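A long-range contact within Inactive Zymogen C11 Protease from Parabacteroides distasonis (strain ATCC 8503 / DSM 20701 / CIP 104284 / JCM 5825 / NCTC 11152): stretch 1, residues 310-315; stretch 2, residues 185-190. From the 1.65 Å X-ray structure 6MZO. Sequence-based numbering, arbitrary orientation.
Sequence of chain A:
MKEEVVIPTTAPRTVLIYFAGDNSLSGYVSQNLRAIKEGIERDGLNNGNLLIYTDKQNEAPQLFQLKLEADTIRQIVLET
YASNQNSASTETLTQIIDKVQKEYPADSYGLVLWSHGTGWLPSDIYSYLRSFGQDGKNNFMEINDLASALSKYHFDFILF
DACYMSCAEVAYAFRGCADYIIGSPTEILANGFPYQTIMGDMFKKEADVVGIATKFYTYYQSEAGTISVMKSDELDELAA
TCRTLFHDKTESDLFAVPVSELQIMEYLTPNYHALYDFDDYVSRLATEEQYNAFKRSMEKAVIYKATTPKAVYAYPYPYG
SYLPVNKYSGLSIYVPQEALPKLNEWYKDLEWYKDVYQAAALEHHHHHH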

# COMPACT_ATOMS: atom_id res chain seq x y z
N LYS A 310 -7.98 -16.72 7.05
CA LYS A 310 -7.05 -16.12 8.01
C LYS A 310 -6.11 -15.15 7.38
O LYS A 310 -5.94 -15.17 6.16
CB LYS A 310 -6.24 -17.22 8.67
CG LYS A 310 -7.19 -18.22 9.44
CD LYS A 310 -6.52 -19.18 10.45
CE LYS A 310 -7.54 -20.24 10.98
NZ LYS A 310 -8.75 -19.59 11.59
N ALA A 311 -5.50 -14.34 8.25
CA ALA A 311 -4.45 -13.39 7.87
C ALA A 311 -3.16 -13.89 8.50
O ALA A 311 -3.17 -14.44 9.63
CB ALA A 311 -4.79 -11.96 8.36
N VAL A 312 -2.06 -13.69 7.78
CA VAL A 312 -0.76 -14.13 8.26
C VAL A 312 0.11 -12.98 8.80
O VAL A 312 0.08 -11.85 8.29
CB VAL A 312 0.01 -14.88 7.16
CG1 VAL A 312 0.38 -13.95 6.02
CG2 VAL A 312 1.19 -15.60 7.80
N TYR A 313 0.85 -13.25 9.87
CA TYR A 313 1.68 -12.23 10.53
C TYR A 313 3.08 -12.76 10.79
O TYR A 313 3.27 -13.96 11.08
CB TYR A 313 1.07 -11.75 11.86
CG TYR A 313 -0.29 -11.15 11.62
CD1 TYR A 313 -0.40 -9.80 11.27
CD2 TYR A 313 -1.45 -11.94 11.66
CE1 TYR A 313 -1.63 -9.22 11.01
CE2 TYR A 313 -2.70 -11.37 11.37
CZ TYR A 313 -2.78 -10.03 11.03
OH TYR A 313 -4.03 -9.47 10.75
N ALA A 314 4.06 -11.86 10.78
CA ALA A 314 5.45 -12.27 11.05
C ALA A 314 5.67 -12.61 12.53
O ALA A 314 6.45 -13.51 12.87
CB ALA A 314 6.40 -11.19 10.63
N TYR A 315 5.00 -11.89 13.40
CA TYR A 315 5.16 -12.14 14.82
C TYR A 315 4.44 -13.41 15.22
O TYR A 315 3.28 -13.55 14.91
CB TYR A 315 4.62 -10.97 15.66
CG TYR A 315 4.70 -11.29 17.14
CD1 TYR A 315 5.87 -11.07 17.83
CD2 TYR A 315 3.62 -11.85 17.81
CE1 TYR A 315 5.97 -11.40 19.18
CE2 TYR A 315 3.70 -12.18 19.16
CZ TYR A 315 4.88 -11.95 19.83
OH TYR A 315 4.98 -12.28 21.17
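Stretch 2, residues 185-190: PTEILA

Stretch 2 is an irregular segment, without helix or strand, laid across a strand that runs from Lys310 to Tyr313 and gives way to a loop at Ala314. The two chains advance in roughly the same sense: their touching parts, Ala311 to Ala314 and Thr186 to Leu189, diverge by 52°, so they cross obliquely. No backbone-to-backbone hydrogen bond joins them. The CA atoms of Ala311 and Thr186 are 6.9 Å apart, those of Tyr313 and Glu187 6.0 Å, and those of Ala314 and Leu189 7.5 Å, a spacing that leaves room for side chains and water. The contact buries 327 Å², counting both sides.

Pro185 enters with phi near -75°, a value its ring readily accommodates, but it lies beyond reach of stretch 1. Contact begins at Thr186, whose extended backbone (phi -120°, psi -156°) carries a CB directed toward the strand. In its p rotamer, this small branched residue fits beside the strand: CG2 packs 3.6 Å from Tyr313 OH, and Ala311 CB lies 4.1 Å from OG1 and 4.2 Å from CG2; the short alanine side chain also points toward stretch 2. The hydroxyl donates to water 1, with OG1 2.7 Å from the water oxygen. That water in turn donates to the backbone atoms Glu187 O, at 2.6 Å, and Val312 O, at 2.8 Å, thereby bridging the two chains where they do not bond directly.

Glu187 is the polar anchor. Also extended (phi -85°, psi 147°), it directs its CB toward the strand, and CB comes within 3.5 Å of Val312 O. With chi1 m and chi2 t, the side chain reaches the point where the strand ends. There Ala314 N donates a hydrogen bond to Glu187 OE1, at 2.9 Å and with an N-H...acceptor angle of 151°. A carboxylate suits this buried place because its oxygens can accept from more than one donor. OE2 takes a hydrogen bond from water 2, 2.6 Å away, and the same water accepts from Tyr315 N at 3.0 Å, carrying the link one residue farther along the loop. OE2 also lies at the edge of the Tyr313 ring, near its plane and 3.7 Å from CD1; the rim of an aromatic ring carries a slight positive charge and so tolerates a carboxylate oxygen well.

Ile188 turns its CB away and makes no contact here, as expected when side chains alternate along an extended backbone. Leu189 (phi -111°, psi -159°) points back toward stretch 1 and supplies the apolar end of the contact. Its branched tip, in the m, t rotamer, meets two apolar side chains: CD1 is 4.2 Å from Val312 CG2, and Ala314 CB lies 4.2 Å from CD2 and 4.3 Å from CD1. CD1 also approaches the backbone, 3.8 Å from Tyr313 C and 3.7 Å from Ala314 N. Ala190, exposed and poorly ordered, has a positive phi of 41° and lies clear of stretch 1.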

# COMPACT_ATOMS: atom_id res chain seq x y z
N PRO A 185 -4.77 -4.50 3.86
CA PRO A 185 -4.96 -4.01 5.24
C PRO A 185 -4.19 -4.78 6.25
O PRO A 185 -4.16 -4.33 7.40
CB PRO A 185 -6.45 -4.14 5.50
CG PRO A 185 -6.91 -5.24 4.49
CD PRO A 185 -6.01 -5.12 3.27
N THR A 186 -3.62 -5.91 5.88
CA THR A 186 -2.86 -6.73 6.85
C THR A 186 -1.43 -6.87 6.38
O THR A 186 -0.99 -5.96 5.63
CB THR A 186 -3.52 -8.13 7.14
OG1 THR A 186 -3.54 -8.95 5.95
CG2 THR A 186 -4.91 -7.84 7.63
N GLU A 187 -0.69 -7.91 6.78
CA GLU A 187 0.70 -8.06 6.33
C GLU A 187 0.73 -8.76 4.99
O GLU A 187 -0.15 -9.57 4.66
CB GLU A 187 1.54 -8.81 7.38
CG GLU A 187 1.69 -7.98 8.59
CD GLU A 187 2.71 -8.52 9.60
OE1 GLU A 187 3.50 -9.43 9.28
OE2 GLU A 187 2.72 -7.98 10.70
N ILE A 188 1.72 -8.38 4.17
CA ILE A 188 2.07 -9.13 3.01
C ILE A 188 3.46 -9.58 3.30
O ILE A 188 4.34 -8.75 3.57
CB ILE A 188 2.12 -8.32 1.77
CG1 ILE A 188 0.79 -7.63 1.55
CG2 ILE A 188 2.49 -9.21 0.61
CD1 ILE A 188 0.78 -6.68 0.31
N LEU A 189 3.66 -10.87 3.29
CA LEU A 189 4.99 -11.30 3.66
C LEU A 189 5.67 -11.87 2.41
O LEU A 189 5.30 -11.53 1.25
CB LEU A 189 4.94 -12.30 4.84
CG LEU A 189 4.34 -11.79 6.17
CD1 LEU A 189 4.38 -12.87 7.26
CD2 LEU A 189 4.99 -10.50 6.69
N ALA A 190 6.68 -12.68 2.66
CA ALA A 190 7.45 -13.33 1.61
C ALA A 190 7.72 -12.39 0.45
O ALA A 190 8.08 -11.22 0.62
CB ALA A 190 6.73 -14.57 1.13
O HOH W 1 -1.64 -10.87 6.31
O HOH W 2 3.66 -9.24 12.73